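Local atomic coordinates of periplasmic solute binding protein (Candidatus liberibacter, PDB entry 5AFS), a protein that binds manganese or zinc in the periplasm and probably hands the metal to an ABC importer, as solute-binding proteins of the ZnuA family do. Residues L62-T67 and P103-W108; E172-Y177 and L244-L249. All coordinates share one frame; numbering follows the deposited sequence.

Both contacts meet at one zinc ion, their centres about 12 Å apart. Contact 1 joins two loops that follow strands 56-59 and 80-83; contact 2 sets the turn leading from strand 167-170 into helix 176-182 against the end of strand 239-244 and the loop after it. Both are buried, though contact 1 runs out to an exposed histidine while every touching residue of contact 2 is inside. Their chemistry differs: proline and leucine packing behind a single ligand, H106, in contact 1; two chelating carboxylates, E172 and D247, in contact 2. Hydrogen bonds from W108 NE1 to V246 O and between N104 O and Y177 OH tie 103-108 to both segments of contact 2.

Contact 1. Residues L62-T67 and P103-W108; sequences LHLEET and PNPHAW. With ZN (zinc ion), chain G.
L62 lies against P103, P105 and A107, and no hydrogen bond crosses between 62-67 and 103-108. Its two methyls divide the work: CD1 reaches 3.7 Å to A107 CB, while CD2 sits 4.1 Å from P103 CB. With CG anti to the carbonyl carbon (chi1 -57°), the isobutyl group is carried along the proline-rich segment, and L62 CB rests against P105 CA. P103 also packs on H63, the neighbour of L62: P103 CD lies over the face of the H63 ring, 4.0 Å from the ring centroid and 13° off the normal, a CH-pi contact at the outer end of the interface. P105 turns its CB toward the backbone, 3.5 Å from L62 O, and toward L64 CB at 4.0 Å.

Behind this apolar layer, N104 OD1 takes two bonds from H106. The backbone N gives a nearly straight one that closes an Asx turn; ring ND1 gives the other at 2.7 Å, bent to 147°. That second bond helps fix the rotation of the imidazole, whose NE2 binds zinc at 2.1 Å. N104 is thus a second-shell residue positioning a first-shell histidine of the metal site, which H39, E172 and D247 complete.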
# COMPACT_ATOMS: atom_id res chain seq x y z
N LEU A 62 -5.06 -8.38 5.92
CA LEU A 62 -5.44 -8.75 4.56
C LEU A 62 -4.42 -9.74 3.97
O LEU A 62 -4.14 -9.73 2.77
CB LEU A 62 -5.60 -7.51 3.68
CG LEU A 62 -6.61 -6.48 4.19
CD1 LEU A 62 -6.64 -5.23 3.33
CD2 LEU A 62 -8.01 -7.07 4.28
N HIS A 63 -3.88 -10.58 4.86
CA HIS A 63 -2.93 -11.64 4.52
C HIS A 63 -1.58 -11.16 4.01
O HIS A 63 -0.79 -11.97 3.52
CB HIS A 63 -3.55 -12.66 3.54
CG HIS A 63 -4.66 -13.47 4.14
ND1 HIS A 63 -5.10 -14.65 3.60
CD2 HIS A 63 -5.43 -13.25 5.24
CE1 HIS A 63 -6.09 -15.13 4.33
NE2 HIS A 63 -6.31 -14.30 5.34
N LEU A 64 -1.29 -9.87 4.14
CA LEU A 64 -0.01 -9.36 3.64
C LEU A 64 1.15 -10.13 4.27
O LEU A 64 2.10 -10.52 3.58
CB LEU A 64 0.15 -7.86 3.96
CG LEU A 64 1.48 -7.29 3.47
CD1 LEU A 64 1.54 -7.30 1.94
CD2 LEU A 64 1.72 -5.89 4.01
N GLU A 65 1.06 -10.33 5.58
CA GLU A 65 2.15 -10.91 6.34
C GLU A 65 2.03 -12.43 6.52
O GLU A 65 2.74 -13.02 7.33
CB GLU A 65 2.23 -10.24 7.72
CG GLU A 65 2.59 -8.76 7.69
CD GLU A 65 1.39 -7.82 7.61
OE1 GLU A 65 0.23 -8.30 7.59
OE2 GLU A 65 1.61 -6.59 7.58
N GLU A 66 1.14 -13.08 5.76
CA GLU A 66 0.79 -14.48 6.05
C GLU A 66 1.98 -15.45 6.12
O GLU A 66 2.00 -16.33 6.95
CB GLU A 66 -0.28 -15.00 5.08
CG GLU A 66 0.17 -15.17 3.65
CD GLU A 66 -0.97 -15.57 2.72
OE1 GLU A 66 -2.02 -16.06 3.20
OE2 GLU A 66 -0.81 -15.39 1.50
N THR A 67 2.98 -15.25 5.27
CA THR A 67 4.13 -16.16 5.24
C THR A 67 5.15 -15.90 6.36
O THR A 67 6.08 -16.69 6.50
CB THR A 67 4.89 -16.10 3.90
OG1 THR A 67 5.46 -14.80 3.73
CG2 THR A 67 3.97 -16.41 2.73
N PRO A 103 -7.98 -12.14 0.23
CA PRO A 103 -8.00 -10.68 0.11
C PRO A 103 -6.80 -10.13 -0.65
O PRO A 103 -5.68 -10.64 -0.52
CB PRO A 103 -7.97 -10.21 1.57
CG PRO A 103 -7.31 -11.31 2.31
CD PRO A 103 -7.75 -12.57 1.62
N ASN A 104 -7.04 -9.11 -1.46
CA ASN A 104 -5.96 -8.29 -2.01
C ASN A 104 -5.48 -7.40 -0.87
O ASN A 104 -6.29 -6.73 -0.23
CB ASN A 104 -6.47 -7.46 -3.19
CG ASN A 104 -5.36 -6.74 -3.92
OD1 ASN A 104 -4.55 -6.06 -3.31
ND2 ASN A 104 -5.31 -6.91 -5.24
N PRO A 105 -4.17 -7.41 -0.57
CA PRO A 105 -3.67 -6.69 0.60
C PRO A 105 -3.41 -5.18 0.45
O PRO A 105 -3.17 -4.52 1.46
CB PRO A 105 -2.34 -7.39 0.88
CG PRO A 105 -1.89 -7.88 -0.45
CD PRO A 105 -3.13 -8.23 -1.21
N HIS A 106 -3.48 -4.65 -0.76
CA HIS A 106 -2.94 -3.30 -1.05
C HIS A 106 -3.89 -2.14 -0.70
O HIS A 106 -4.05 -1.18 -1.47
CB HIS A 106 -2.56 -3.20 -2.54
CG HIS A 106 -1.58 -4.24 -3.00
ND1 HIS A 106 -1.96 -5.39 -3.66
CD2 HIS A 106 -0.23 -4.30 -2.91
CE1 HIS A 106 -0.89 -6.11 -3.95
NE2 HIS A 106 0.17 -5.46 -3.51
N ALA A 107 -4.50 -2.21 0.47
CA ALA A 107 -5.51 -1.24 0.90
C ALA A 107 -4.99 0.19 1.11
O ALA A 107 -5.77 1.13 1.06
CB ALA A 107 -6.18 -1.74 2.17
N TRP A 108 -3.70 0.34 1.31
CA TRP A 108 -3.08 1.64 1.56
C TRP A 108 -3.05 2.56 0.32
O TRP A 108 -2.77 3.76 0.46
CB TRP A 108 -1.66 1.46 2.12
CG TRP A 108 -0.72 0.79 1.16
CD1 TRP A 108 -0.02 1.37 0.15
CD2 TRP A 108 -0.39 -0.61 1.12
NE1 TRP A 108 0.72 0.43 -0.52
CE2 TRP A 108 0.52 -0.79 0.05
CE3 TRP A 108 -0.77 -1.72 1.88
CZ2 TRP A 108 1.06 -2.04 -0.27
CZ3 TRP A 108 -0.23 -2.96 1.56
CH2 TRP A 108 0.68 -3.11 0.49
ZN ZN G . 2.17 -5.92 -3.81

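Contact 2. Residues E172-Y177 and L244-L249; sequences EGCLVY and LYVDSL. With ZN (zinc ion), chain G; SO4 (sulfate ion), chain C.
E172 and D247 approach the zinc ion from opposite directions, forming the two-carboxylate half of the His-His-Glu-Asp site of this ZnuA-family binding protein. H39 and H106 supply the other ligands. The carboxylate planes stand 85° apart, almost perpendicular, and each grips the metal through both oxygens. D247 is symmetric, with OD1 and OD2 both 2.0 Å from zinc; E172 is lopsided, OE2 at 2.0 Å and OE1 at 2.5 Å. An extended chain, CG anti to the backbone N (chi1 -165°), carries the glutamate out to the ion. Across the site E172 OE1 and D247 OD2 come within 3.1 Å, a closeness that the shared cation would be expected to offset. N193 N also donates to E172 OE2, giving that oxygen a second partner besides the metal.

Beside the ligands the two segments meet through apolar side chains. V246 spreads both methyls over C174: CG2 lies 3.6 Å from C174 CB, and V246 CG1 lies 3.8 Å from C174 SG. Further from the metal, L175, at the N-cap position just before helix 176-182, crosses L244 at about a right angle, with L175 CD1 and L244 CD1 4.1 Å apart.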
# COMPACT_ATOMS: atom_id res chain seq x y z
N GLU A 172 1.06 -5.78 -11.24
CA GLU A 172 0.43 -6.32 -10.03
C GLU A 172 -0.92 -5.65 -9.85
O GLU A 172 -1.09 -4.51 -10.25
CB GLU A 172 1.29 -6.05 -8.79
CG GLU A 172 0.92 -6.87 -7.55
CD GLU A 172 1.53 -6.34 -6.27
OE1 GLU A 172 1.67 -5.11 -6.14
OE2 GLU A 172 1.85 -7.14 -5.37
N GLY A 173 -1.87 -6.35 -9.24
CA GLY A 173 -3.18 -5.76 -8.90
C GLY A 173 -3.08 -4.84 -7.68
O GLY A 173 -3.78 -5.03 -6.68
N CYS A 174 -2.23 -3.82 -7.78
CA CYS A 174 -1.91 -2.95 -6.65
C CYS A 174 -2.86 -1.77 -6.48
O CYS A 174 -2.78 -1.07 -5.47
CB CYS A 174 -0.48 -2.43 -6.81
SG CYS A 174 -0.16 -1.68 -8.43
N LEU A 175 -3.76 -1.54 -7.44
CA LEU A 175 -4.61 -0.35 -7.42
C LEU A 175 -6.10 -0.64 -7.26
O LEU A 175 -6.93 0.25 -7.45
CB LEU A 175 -4.38 0.50 -8.68
CG LEU A 175 -2.96 1.04 -8.92
CD1 LEU A 175 -2.95 1.95 -10.14
CD2 LEU A 175 -2.41 1.78 -7.71
N VAL A 176 -6.46 -1.87 -6.89
CA VAL A 176 -7.87 -2.21 -6.77
C VAL A 176 -8.59 -1.35 -5.71
O VAL A 176 -9.75 -0.99 -5.89
CB VAL A 176 -8.12 -3.72 -6.54
CG1 VAL A 176 -7.59 -4.54 -7.72
CG2 VAL A 176 -7.53 -4.21 -5.21
N TYR A 177 -7.90 -1.00 -4.61
CA TYR A 177 -8.53 -0.13 -3.61
C TYR A 177 -8.58 1.32 -4.06
O TYR A 177 -9.53 2.03 -3.71
CB TYR A 177 -7.85 -0.26 -2.25
CG TYR A 177 -8.04 -1.62 -1.63
CD1 TYR A 177 -7.17 -2.66 -1.91
CD2 TYR A 177 -9.10 -1.87 -0.76
CE1 TYR A 177 -7.34 -3.92 -1.35
CE2 TYR A 177 -9.28 -3.12 -0.19
CZ TYR A 177 -8.40 -4.14 -0.49
OH TYR A 177 -8.58 -5.38 0.07
N LEU A 244 5.31 2.73 -11.26
CA LEU A 244 4.65 3.21 -10.04
C LEU A 244 5.30 2.64 -8.77
O LEU A 244 5.91 1.56 -8.81
CB LEU A 244 3.17 2.82 -10.04
CG LEU A 244 2.34 3.20 -11.26
CD1 LEU A 244 0.93 2.65 -11.12
CD2 LEU A 244 2.32 4.69 -11.48
N TYR A 245 5.15 3.36 -7.66
CA TYR A 245 5.60 2.90 -6.35
C TYR A 245 4.39 2.52 -5.51
O TYR A 245 3.52 3.36 -5.25
CB TYR A 245 6.40 4.00 -5.64
CG TYR A 245 7.81 4.13 -6.15
CD1 TYR A 245 8.10 4.84 -7.31
CD2 TYR A 245 8.86 3.53 -5.48
CE1 TYR A 245 9.40 4.95 -7.78
CE2 TYR A 245 10.16 3.63 -5.94
CZ TYR A 245 10.42 4.34 -7.09
OH TYR A 245 11.72 4.43 -7.54
N VAL A 246 4.34 1.25 -5.11
CA VAL A 246 3.19 0.72 -4.36
C VAL A 246 3.54 -0.22 -3.19
O VAL A 246 2.87 -0.18 -2.15
CB VAL A 246 2.17 -0.02 -5.28
CG1 VAL A 246 1.62 0.92 -6.33
CG2 VAL A 246 2.81 -1.25 -5.93
N ASP A 247 4.54 -1.08 -3.35
CA ASP A 247 4.76 -2.17 -2.38
C ASP A 247 5.81 -1.83 -1.32
O ASP A 247 5.97 -2.54 -0.34
CB ASP A 247 5.13 -3.49 -3.09
CG ASP A 247 3.90 -4.36 -3.45
OD1 ASP A 247 2.77 -4.15 -2.97
OD2 ASP A 247 4.07 -5.33 -4.20
N SER A 248 6.54 -0.74 -1.53
CA SER A 248 7.61 -0.34 -0.63
C SER A 248 7.89 1.12 -0.82
O SER A 248 7.72 1.65 -1.92
CB SER A 248 8.88 -1.15 -0.96
OG SER A 248 10.00 -0.68 -0.22
N LEU A 249 8.35 1.79 0.23
CA LEU A 249 8.91 3.12 0.08
C LEU A 249 10.18 2.99 -0.76
O LEU A 249 10.82 1.94 -0.76
CB LEU A 249 9.24 3.74 1.43
CG LEU A 249 8.05 3.96 2.38
CD1 LEU A 249 8.50 4.68 3.64
CD2 LEU A 249 6.93 4.72 1.71
ZN ZN G . 2.17 -5.92 -3.81
S SO4 C . 14.38 2.96 -5.33
O1 SO4 C . 14.09 2.65 -3.92
O2 SO4 C . 14.56 4.42 -5.52
O3 SO4 C . 13.27 2.47 -6.18
O4 SO4 C . 15.62 2.26 -5.73